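Local coordinates for isatin hydrolase (Ralstonia solanacearum, PDB 5NMP), which catalyses the hydrolytic opening of isatin to isatinate, using a bound manganese ion, at residues 106-110 with 241-247; 127-133 with 180-185; 141-145 with 188-192; 152-156 with 196-200. All blocks are in the same frame, centred on the assembly; numbering follows the deposited sequence.

Interaction 1 (106-110 with 241-247); sequences FVAPA and AFILAAP
With chi1 at -60°, Phe-106 holds CG anti to its carbonyl carbon, which carries the ring across the ring of Pro-247; in Phe-242 a chi1 of -163° lays the ring along the backbone of Ala-108 and Pro-109. Phe-106 directly precedes, and Phe-242 belongs to, the antiparallel pairing of strands 107-114 and 239-244 within the large mixed sheet of this cyclase-family fold. Ala-108 and Ile-243 are the hydrogen-bonded pair: Ile-243 N donates to Ala-108 O at 2.7 Å, and Ala-108 N returns a longer bond of 3.3 Å to Ile-243 O. Further on, Ala-245 N reaches Phe-106 O at 2.9 Å. The face bearing Val-107, Pro-109, Phe-242 and Leu-244 has Phe-242 CE2 against Val-107 CB at 3.7 Å, and Leu-18 of the second subunit packs on both residues. On the other face Ala-110 CB meets Ile-243 CG1 at 3.5 Å, while a water joins Ala-110 O to Ala-241 N. Pro-247 O hydrogen-bonds Arg-259 NH1 of the second subunit. The ring of Pro-247 makes a CH-pi contact, its CD standing over the face of Phe-106, 3.6 Å from the ring centroid and shifted toward the CD1-CE1 rim.

Interaction 2 (127-133 with 180-185); sequences LTVDFLQ and EAVEWL
Val-129 crosses Trp-184 obliquely and sets its methyl CG1 over one face of the indole, 4.1 Å from the centroid of the five-membered ring and 10° off the normal, a CH-pi contact. The other methyl, CG2, turns to the neighbouring helix backbone and lies 3.6 Å from Glu-180 O, also touching Trp-184 CB. Leu-132 runs past the tryptophan in the opposite direction, so that its CB rests 3.8 Å from Trp-184 CZ3 and its CD1 approaches CE3 of the six-membered ring. With chi1 of Trp-184 at -174°, CG is anti to the backbone N and the indole swings out to these two residues of the other helix. The helices concerned, 129-139 and 179-187, lie in the successive connections, 107-114 to 147-151 and 147-151 to 193-195, between parallel strands of the mixed sheet, a beta-alpha-beta arrangement; the short axes of 129-133 and 180-185 pass 9.7 Å apart at 45°. Where they come nearest, the small Ala-181 sits on the start of the first helix, its CB 3.5 Å from Leu-127 O. Thr-128 is the N-cap of that helix, its OG1 accepting from Phe-131 N. On the sheet side, Leu-132 CD1 meets Leu-185 CD2 at 3.9 Å, the two leucines crossing at about a right angle, and Phe-194 of strand 193-195 packs on Leu-185. At the exposed end the amide of Gln-133 stands perpendicular to the indole plane, with Gln-133 CG 4.0 Å from Trp-184 CZ2; NE2 approaches NE1 without a hydrogen bond.

Interaction 3 (141-145 with 188-192); sequences RIPAG and ERNVH
Among the charged groups, Arg-141 lies flat on Arg-189: the guanidinium centres are 3.7 Å apart with the planes at 29°, although the side chains themselves cross at about a right angle. Arg-141 reaches this position with its chain extended from CG to NE, whereas Arg-189 is bent at chi2 (-59°). Two like charges are stacked here, and the negative partner comes from Glu-136, whose OE2 forms a salt bridge with Arg-189 NE; Arg-189 NH1 also donates to Glu-188 O at 2.9 Å, with the oxygen in the guanidinium plane, though the donor stands above the carbonyl plane. The hydrogen bond that joins the two loops is Gly-145 N to Asn-190 O, 2.9 Å, and a water donates to both Ile-142 O and Arg-189 O. A CA-H...O contact of 3.4 Å from Ala-144 CA to Arg-189 O lies beside them. The apolar contact is slighter, Ile-142 CG2 meeting Val-191 CG1 at 4.2 Å; Ala-144 CB and Asn-190 CB pack at 3.9 Å. The two loops follow helices 129-139 and 179-187 and lead into the adjacent parallel strands 147-151 and 193-195, with Ile-142 and His-192 packing on strand 107-114 and His-192 NE2 hydrogen-bonded to Asn-105 O.

Interaction 4 (152-156 with 196-200); sequences TDWSL and VETIN
Thr-152 and Asp-153 turn their backbone N-H groups toward Glu-197, the chain bending at Asp-153 (phi 60°) before a 3-10 segment from Trp-154 that adds the N-H of Ser-155. The carboxylate of Glu-197 is held at both oxygens. OE1 accepts from Thr-152 N at 2.9 Å and from Asp-153 N at 3.0 Å, both arriving from the same face, well above the carboxylate plane. OE2 is met on its anti side by Ser-155 N at 3.0 Å and by the hydroxyl Ser-155 OG at 2.7 Å, these two coming from opposite faces. An extended chain beyond CG carries the carboxylate into this turn. A water accepts from Glu-197 N and hydrogen-bonds Thr-152 OG1, linking the two loops a second time. Thr-198 takes up the flat side of Trp-154: its CG2 lies over the five-membered ring, 3.4 Å from the centroid and 13° off the normal, a CH-pi contact. Thr-198 OG1 donates to Asn-200 O at 2.7 Å, while Trp-154 NE1 hydrogen-bonds Phe-164 O. Both loops follow parallel strands of the sheet, 147-151 and 193-195, and the Thr-198 side chain is about 6 Å from that of Gln-228, a manganese-binding residue that does not hold the ion in this chain. Asp-153, another acid nearby, has its own partner in Arg-151. Three backbone N-H groups and one hydroxyl thus fix the rotation of a buried carboxylate and would probably offset its negative charge, with no basic side chain in 152-156 or 196-200.

In the fold
From the N terminus, residues 106-110 open the widest loop, closed at 241-247 by interaction 1, which joins two neighbouring sheet strands and borders the second subunit. Interactions 2, 3 and 4 all lie within that span. Their first segments follow in order, 127-133, 141-145 and 152-156, and are met in the same order by 180-185, 188-192 and 196-200, so the three contacts cross one another. Together they fasten one helix, its following loop and the loop beyond the next strand to the helix and loops that accompany the next parallel strand. Interaction 3 touches both interaction 2 (Ile-142 on Leu-185) and interaction 1 (Gly-145 and His-192 on Ala-108). Interaction 4 follows it in sequence without otherwise touching it.

Interaction 1 (106-110 with 241-247)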
# COMPACT_ATOMS: atom_id res chain seq x y z
N PHE A 106 -5.94 8.09 3.87
CA PHE A 106 -5.64 6.88 3.11
C PHE A 106 -6.78 5.87 3.20
O PHE A 106 -6.74 4.80 2.59
CB PHE A 106 -4.33 6.25 3.61
CG PHE A 106 -3.13 7.16 3.48
CD1 PHE A 106 -3.10 8.15 2.52
CD2 PHE A 106 -2.04 7.00 4.32
CE1 PHE A 106 -2.00 8.98 2.40
CE2 PHE A 106 -0.94 7.83 4.21
CZ PHE A 106 -0.92 8.81 3.24
N VAL A 107 -7.81 6.23 3.97
CA VAL A 107 -9.01 5.41 4.10
C VAL A 107 -10.24 6.30 3.96
O VAL A 107 -10.33 7.35 4.58
CB VAL A 107 -9.04 4.65 5.45
CG1 VAL A 107 -8.01 3.54 5.47
CG2 VAL A 107 -8.81 5.61 6.62
N ALA A 108 -11.19 5.87 3.12
CA ALA A 108 -12.37 6.69 2.81
C ALA A 108 -13.45 5.89 2.09
O ALA A 108 -13.15 4.92 1.39
CB ALA A 108 -11.96 7.89 1.97
N PRO A 109 -14.72 6.29 2.28
CA PRO A 109 -15.84 5.71 1.54
C PRO A 109 -15.77 6.06 0.05
O PRO A 109 -15.04 6.97 -0.33
CB PRO A 109 -17.07 6.36 2.18
CG PRO A 109 -16.60 6.87 3.50
CD PRO A 109 -15.17 7.26 3.29
N ALA A 110 -16.52 5.33 -0.78
CA ALA A 110 -16.53 5.61 -2.21
C ALA A 110 -17.90 5.43 -2.83
O ALA A 110 -18.71 4.62 -2.38
CB ALA A 110 -15.53 4.72 -2.92
N ALA A 241 -19.16 1.07 -0.36
CA ALA A 241 -17.83 0.49 -0.38
C ALA A 241 -16.84 1.37 0.38
O ALA A 241 -17.01 2.59 0.45
CB ALA A 241 -17.36 0.27 -1.80
N PHE A 242 -15.81 0.75 0.93
CA PHE A 242 -14.80 1.47 1.70
C PHE A 242 -13.42 1.21 1.10
O PHE A 242 -13.03 0.06 0.90
CB PHE A 242 -14.84 1.04 3.17
CG PHE A 242 -14.15 1.99 4.10
CD1 PHE A 242 -14.82 3.08 4.61
CD2 PHE A 242 -12.83 1.79 4.46
CE1 PHE A 242 -14.19 3.96 5.46
CE2 PHE A 242 -12.19 2.66 5.31
CZ PHE A 242 -12.87 3.75 5.81
N ILE A 243 -12.68 2.28 0.81
CA ILE A 243 -11.43 2.13 0.08
C ILE A 243 -10.18 2.22 0.95
O ILE A 243 -10.02 3.15 1.74
CB ILE A 243 -11.31 3.19 -1.03
CG1 ILE A 243 -12.53 3.12 -1.95
CG2 ILE A 243 -10.03 3.00 -1.82
CD1 ILE A 243 -12.76 1.77 -2.58
N LEU A 244 -9.30 1.24 0.80
CA LEU A 244 -7.97 1.30 1.40
C LEU A 244 -6.96 1.70 0.33
O LEU A 244 -6.64 0.91 -0.56
CB LEU A 244 -7.59 -0.05 2.03
CG LEU A 244 -8.62 -0.72 2.94
CD1 LEU A 244 -8.09 -2.04 3.47
CD2 LEU A 244 -9.03 0.20 4.09
N ALA A 245 -6.47 2.93 0.40
CA ALA A 245 -5.52 3.42 -0.59
C ALA A 245 -4.38 4.18 0.06
O ALA A 245 -4.40 5.41 0.14
CB ALA A 245 -6.24 4.30 -1.61
N ALA A 246 -3.37 3.45 0.51
CA ALA A 246 -2.21 4.05 1.16
C ALA A 246 -0.98 3.98 0.25
O ALA A 246 -0.53 2.89 -0.10
CB ALA A 246 -1.94 3.37 2.49
N PRO A 247 -0.44 5.15 -0.12
CA PRO A 247 0.73 5.24 -1.00
C PRO A 247 2.04 5.03 -0.26
O PRO A 247 2.10 5.22 0.95
CB PRO A 247 0.63 6.67 -1.54
CG PRO A 247 0.00 7.43 -0.41
CD PRO A 247 -0.95 6.47 0.27
O HOH W 1 -19.55 2.01 -3.17

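Interaction 2 (127-133 with 180-185)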
# COMPACT_ATOMS: atom_id res chain seq x y z
N LEU A 127 -18.17 13.15 -18.68
CA LEU A 127 -19.01 13.12 -17.49
C LEU A 127 -19.50 14.52 -17.16
O LEU A 127 -18.70 15.43 -16.93
CB LEU A 127 -18.23 12.54 -16.31
CG LEU A 127 -18.95 12.42 -14.97
CD1 LEU A 127 -20.15 11.50 -15.10
CD2 LEU A 127 -18.00 11.91 -13.90
N THR A 128 -20.82 14.70 -17.16
CA THR A 128 -21.39 16.02 -16.96
C THR A 128 -22.11 16.14 -15.62
O THR A 128 -22.38 15.14 -14.95
CB THR A 128 -22.38 16.38 -18.08
OG1 THR A 128 -23.47 15.46 -18.07
CG2 THR A 128 -21.69 16.31 -19.43
N VAL A 129 -22.41 17.38 -15.23
CA VAL A 129 -23.16 17.64 -14.01
C VAL A 129 -24.55 17.01 -14.10
O VAL A 129 -25.04 16.42 -13.14
CB VAL A 129 -23.29 19.15 -13.73
CG1 VAL A 129 -24.15 19.41 -12.51
CG2 VAL A 129 -21.91 19.77 -13.55
N ASP A 130 -25.17 17.14 -15.27
CA ASP A 130 -26.49 16.56 -15.51
C ASP A 130 -26.48 15.05 -15.25
O ASP A 130 -27.39 14.53 -14.61
CB ASP A 130 -26.95 16.84 -16.94
CG ASP A 130 -27.15 18.32 -17.20
OD1 ASP A 130 -26.43 19.13 -16.57
OD2 ASP A 130 -28.01 18.68 -18.03
N PHE A 131 -25.45 14.38 -15.74
CA PHE A 131 -25.33 12.94 -15.56
C PHE A 131 -25.13 12.59 -14.09
O PHE A 131 -25.69 11.60 -13.60
CB PHE A 131 -24.17 12.38 -16.39
CG PHE A 131 -24.11 10.88 -16.42
CD1 PHE A 131 -23.38 10.17 -15.47
CD2 PHE A 131 -24.77 10.17 -17.41
CE1 PHE A 131 -23.31 8.79 -15.51
CE2 PHE A 131 -24.71 8.78 -17.45
CZ PHE A 131 -23.98 8.09 -16.50
N LEU A 132 -24.34 13.40 -13.38
CA LEU A 132 -24.11 13.17 -11.96
C LEU A 132 -25.38 13.38 -11.14
O LEU A 132 -25.67 12.60 -10.22
CB LEU A 132 -22.99 14.09 -11.45
CG LEU A 132 -21.57 13.74 -11.91
CD1 LEU A 132 -20.60 14.84 -11.52
CD2 LEU A 132 -21.13 12.40 -11.34
N GLN A 133 -26.15 14.41 -11.47
CA GLN A 133 -27.39 14.71 -10.75
C GLN A 133 -28.47 13.66 -11.00
O GLN A 133 -29.33 13.43 -10.15
CB GLN A 133 -27.91 16.10 -11.13
CG GLN A 133 -27.10 17.24 -10.54
CD GLN A 133 -27.62 18.60 -10.95
OE1 GLN A 133 -28.18 18.77 -12.03
NE2 GLN A 133 -27.44 19.59 -10.08
N GLU A 180 -17.07 21.89 -15.36
CA GLU A 180 -18.22 22.15 -14.51
C GLU A 180 -18.48 20.98 -13.55
O GLU A 180 -18.84 21.20 -12.40
CB GLU A 180 -19.47 22.43 -15.35
CG GLU A 180 -19.42 23.73 -16.16
CD GLU A 180 -18.56 23.62 -17.42
OE1 GLU A 180 -17.99 22.54 -17.68
OE2 GLU A 180 -18.47 24.63 -18.15
N ALA A 181 -18.29 19.76 -14.04
CA ALA A 181 -18.47 18.57 -13.21
C ALA A 181 -17.44 18.53 -12.08
O ALA A 181 -17.76 18.23 -10.93
CB ALA A 181 -18.39 17.32 -14.05
N VAL A 182 -16.19 18.83 -12.42
CA VAL A 182 -15.12 18.89 -11.44
C VAL A 182 -15.42 19.97 -10.39
O VAL A 182 -15.27 19.73 -9.19
CB VAL A 182 -13.75 19.16 -12.10
CG1 VAL A 182 -12.67 19.33 -11.05
CG2 VAL A 182 -13.40 18.04 -13.06
N GLU A 183 -15.86 21.14 -10.85
CA GLU A 183 -16.22 22.23 -9.95
C GLU A 183 -17.38 21.84 -9.03
O GLU A 183 -17.38 22.17 -7.85
CB GLU A 183 -16.59 23.48 -10.75
CG GLU A 183 -15.40 24.16 -11.42
CD GLU A 183 -15.81 25.30 -12.34
OE1 GLU A 183 -17.01 25.40 -12.68
OE2 GLU A 183 -14.92 26.09 -12.73
N TRP A 184 -18.37 21.14 -9.58
CA TRP A 184 -19.54 20.71 -8.82
C TRP A 184 -19.16 19.68 -7.75
O TRP A 184 -19.59 19.79 -6.60
CB TRP A 184 -20.60 20.13 -9.77
CG TRP A 184 -21.90 19.78 -9.12
CD1 TRP A 184 -22.91 20.64 -8.80
CD2 TRP A 184 -22.35 18.48 -8.72
NE1 TRP A 184 -23.95 19.96 -8.22
CE2 TRP A 184 -23.63 18.63 -8.17
CE3 TRP A 184 -21.78 17.20 -8.79
CZ2 TRP A 184 -24.36 17.55 -7.67
CZ3 TRP A 184 -22.51 16.13 -8.30
CH2 TRP A 184 -23.79 16.31 -7.75
N LEU A 185 -18.36 18.69 -8.14
CA LEU A 185 -17.91 17.66 -7.21
C LEU A 185 -17.14 18.24 -6.03
O LEU A 185 -17.29 17.79 -4.89
CB LEU A 185 -17.04 16.63 -7.93
CG LEU A 185 -17.78 15.63 -8.82
CD1 LEU A 185 -16.80 14.65 -9.44
CD2 LEU A 185 -18.85 14.89 -8.03

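Interaction 3 (141-145 with 188-192)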
# COMPACT_ATOMS: atom_id res chain seq x y z
N ARG A 141 -27.61 11.17 -2.53
CA ARG A 141 -26.60 12.21 -2.53
C ARG A 141 -25.19 11.65 -2.35
O ARG A 141 -24.96 10.81 -1.49
CB ARG A 141 -26.91 13.23 -1.43
CG ARG A 141 -26.02 14.45 -1.41
CD ARG A 141 -26.35 15.34 -0.23
NE ARG A 141 -25.65 16.62 -0.27
CZ ARG A 141 -26.17 17.74 -0.75
NH1 ARG A 141 -27.41 17.75 -1.23
NH2 ARG A 141 -25.46 18.86 -0.75
N ILE A 142 -24.26 12.12 -3.17
CA ILE A 142 -22.85 11.79 -3.03
C ILE A 142 -22.30 12.38 -1.73
O ILE A 142 -22.30 13.60 -1.56
CB ILE A 142 -22.02 12.30 -4.22
CG1 ILE A 142 -22.55 11.71 -5.53
CG2 ILE A 142 -20.55 11.98 -4.03
CD1 ILE A 142 -21.89 12.30 -6.76
N PRO A 143 -21.84 11.52 -0.81
CA PRO A 143 -21.42 11.97 0.52
C PRO A 143 -20.10 12.73 0.53
O PRO A 143 -19.19 12.43 -0.25
CB PRO A 143 -21.30 10.66 1.31
CG PRO A 143 -20.98 9.65 0.28
CD PRO A 143 -21.70 10.07 -0.97
N ALA A 144 -19.99 13.72 1.41
CA ALA A 144 -18.77 14.51 1.53
C ALA A 144 -17.65 13.66 2.12
O ALA A 144 -17.86 12.93 3.08
CB ALA A 144 -19.01 15.74 2.38
N GLY A 145 -16.46 13.77 1.53
CA GLY A 145 -15.30 13.03 2.00
C GLY A 145 -15.18 11.66 1.36
O GLY A 145 -14.44 10.80 1.85
N GLU A 188 -19.84 21.63 -4.47
CA GLU A 188 -21.19 21.32 -4.01
C GLU A 188 -21.29 19.99 -3.27
O GLU A 188 -22.29 19.72 -2.61
CB GLU A 188 -22.15 21.32 -5.20
CG GLU A 188 -22.40 22.70 -5.80
CD GLU A 188 -23.07 23.64 -4.81
OE1 GLU A 188 -24.12 23.27 -4.25
OE2 GLU A 188 -22.54 24.75 -4.61
N ARG A 189 -20.26 19.15 -3.37
CA ARG A 189 -20.31 17.82 -2.77
C ARG A 189 -19.12 17.50 -1.88
O ARG A 189 -19.16 16.54 -1.11
CB ARG A 189 -20.44 16.76 -3.87
CG ARG A 189 -21.80 16.76 -4.55
CD ARG A 189 -22.91 16.52 -3.55
NE ARG A 189 -24.23 16.46 -4.19
CZ ARG A 189 -25.07 17.49 -4.26
NH1 ARG A 189 -24.74 18.66 -3.73
NH2 ARG A 189 -26.24 17.34 -4.85
N ASN A 190 -18.06 18.30 -1.99
CA ASN A 190 -16.90 18.20 -1.11
C ASN A 190 -16.30 16.79 -1.11
O ASN A 190 -16.05 16.20 -0.06
CB ASN A 190 -17.29 18.61 0.31
CG ASN A 190 -16.09 18.93 1.18
OD1 ASN A 190 -14.97 19.11 0.69
ND2 ASN A 190 -16.31 19.02 2.49
N VAL A 191 -16.07 16.26 -2.31
CA VAL A 191 -15.57 14.90 -2.45
C VAL A 191 -14.12 14.78 -2.01
O VAL A 191 -13.40 15.78 -1.91
CB VAL A 191 -15.70 14.41 -3.91
CG1 VAL A 191 -17.15 14.49 -4.36
CG2 VAL A 191 -14.81 15.23 -4.82
N HIS A 192 -13.70 13.55 -1.74
CA HIS A 192 -12.35 13.26 -1.27
C HIS A 192 -11.36 13.27 -2.43
O HIS A 192 -10.23 13.74 -2.30
CB HIS A 192 -12.34 11.90 -0.57
CG HIS A 192 -11.03 11.54 0.05
ND1 HIS A 192 -10.49 12.23 1.12
CD2 HIS A 192 -10.15 10.54 -0.22
CE1 HIS A 192 -9.34 11.68 1.47
NE2 HIS A 192 -9.11 10.65 0.67
O HOH W 2 -22.02 16.10 -0.23

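Interaction 4 (152-156 with 196-200)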
# COMPACT_ATOMS: atom_id res chain seq x y z
N THR A 152 -15.62 2.90 -16.25
CA THR A 152 -15.72 3.02 -17.70
C THR A 152 -15.42 1.70 -18.42
O THR A 152 -15.51 1.64 -19.65
CB THR A 152 -14.74 4.08 -18.24
OG1 THR A 152 -13.41 3.76 -17.81
CG2 THR A 152 -15.12 5.47 -17.72
N ASP A 153 -15.06 0.67 -17.65
CA ASP A 153 -14.62 -0.62 -18.19
C ASP A 153 -13.38 -0.48 -19.08
O ASP A 153 -13.07 -1.38 -19.86
CB ASP A 153 -15.75 -1.31 -18.98
CG ASP A 153 -16.69 -2.09 -18.08
OD1 ASP A 153 -16.60 -1.94 -16.84
OD2 ASP A 153 -17.52 -2.86 -18.61
N TRP A 154 -12.66 0.63 -18.93
CA TRP A 154 -11.46 0.89 -19.71
C TRP A 154 -10.33 -0.07 -19.35
O TRP A 154 -9.43 -0.32 -20.15
CB TRP A 154 -11.01 2.33 -19.51
CG TRP A 154 -10.08 2.83 -20.57
CD1 TRP A 154 -8.72 2.77 -20.57
CD2 TRP A 154 -10.46 3.47 -21.79
NE1 TRP A 154 -8.22 3.33 -21.72
CE2 TRP A 154 -9.27 3.78 -22.49
CE3 TRP A 154 -11.68 3.83 -22.37
CZ2 TRP A 154 -9.27 4.41 -23.73
CZ3 TRP A 154 -11.68 4.46 -23.60
CH2 TRP A 154 -10.48 4.75 -24.27
N SER A 155 -10.39 -0.61 -18.13
CA SER A 155 -9.36 -1.53 -17.64
C SER A 155 -9.25 -2.80 -18.47
O SER A 155 -8.25 -3.51 -18.39
CB SER A 155 -9.65 -1.89 -16.18
OG SER A 155 -10.95 -2.44 -16.04
N LEU A 156 -10.28 -3.10 -19.26
CA LEU A 156 -10.28 -4.29 -20.09
C LEU A 156 -9.35 -4.15 -21.30
O LEU A 156 -9.08 -5.11 -22.01
CB LEU A 156 -11.70 -4.62 -20.56
CG LEU A 156 -12.74 -4.91 -19.47
CD1 LEU A 156 -14.10 -5.17 -20.10
CD2 LEU A 156 -12.30 -6.08 -18.60
N VAL A 196 -10.10 6.75 -11.57
CA VAL A 196 -10.40 6.32 -12.93
C VAL A 196 -9.76 4.98 -13.29
O VAL A 196 -8.93 4.45 -12.55
CB VAL A 196 -9.95 7.38 -13.95
CG1 VAL A 196 -10.69 8.69 -13.73
CG2 VAL A 196 -8.45 7.60 -13.86
N GLU A 197 -10.14 4.43 -14.44
CA GLU A 197 -9.53 3.20 -14.96
C GLU A 197 -8.49 3.51 -16.03
O GLU A 197 -7.75 2.63 -16.46
CB GLU A 197 -10.59 2.27 -15.54
CG GLU A 197 -11.73 1.94 -14.59
CD GLU A 197 -12.68 0.90 -15.17
OE1 GLU A 197 -13.90 0.99 -14.90
OE2 GLU A 197 -12.21 -0.01 -15.88
N THR A 198 -8.45 4.77 -16.45
CA THR A 198 -7.51 5.20 -17.48
C THR A 198 -6.18 5.65 -16.88
O THR A 198 -6.01 5.66 -15.67
CB THR A 198 -8.10 6.36 -18.32
OG1 THR A 198 -8.60 7.37 -17.45
CG2 THR A 198 -9.23 5.86 -19.21
N ILE A 199 -5.25 6.01 -17.75
CA ILE A 199 -3.93 6.48 -17.34
C ILE A 199 -3.98 7.98 -17.01
O ILE A 199 -2.96 8.59 -16.68
CB ILE A 199 -2.87 6.21 -18.44
CG1 ILE A 199 -1.45 6.26 -17.88
CG2 ILE A 199 -3.03 7.21 -19.58
CD1 ILE A 199 -1.18 5.27 -16.78
N ASN A 200 -5.16 8.57 -17.09
CA ASN A 200 -5.34 9.99 -16.80
C ASN A 200 -6.70 10.25 -16.16
O ASN A 200 -7.71 9.73 -16.62
CB ASN A 200 -5.18 10.82 -18.08
CG ASN A 200 -5.00 12.30 -17.82
OD1 ASN A 200 -5.28 12.80 -16.72
ND2 ASN A 200 -4.54 13.03 -18.83
O HOH W 3 -12.56 5.24 -15.59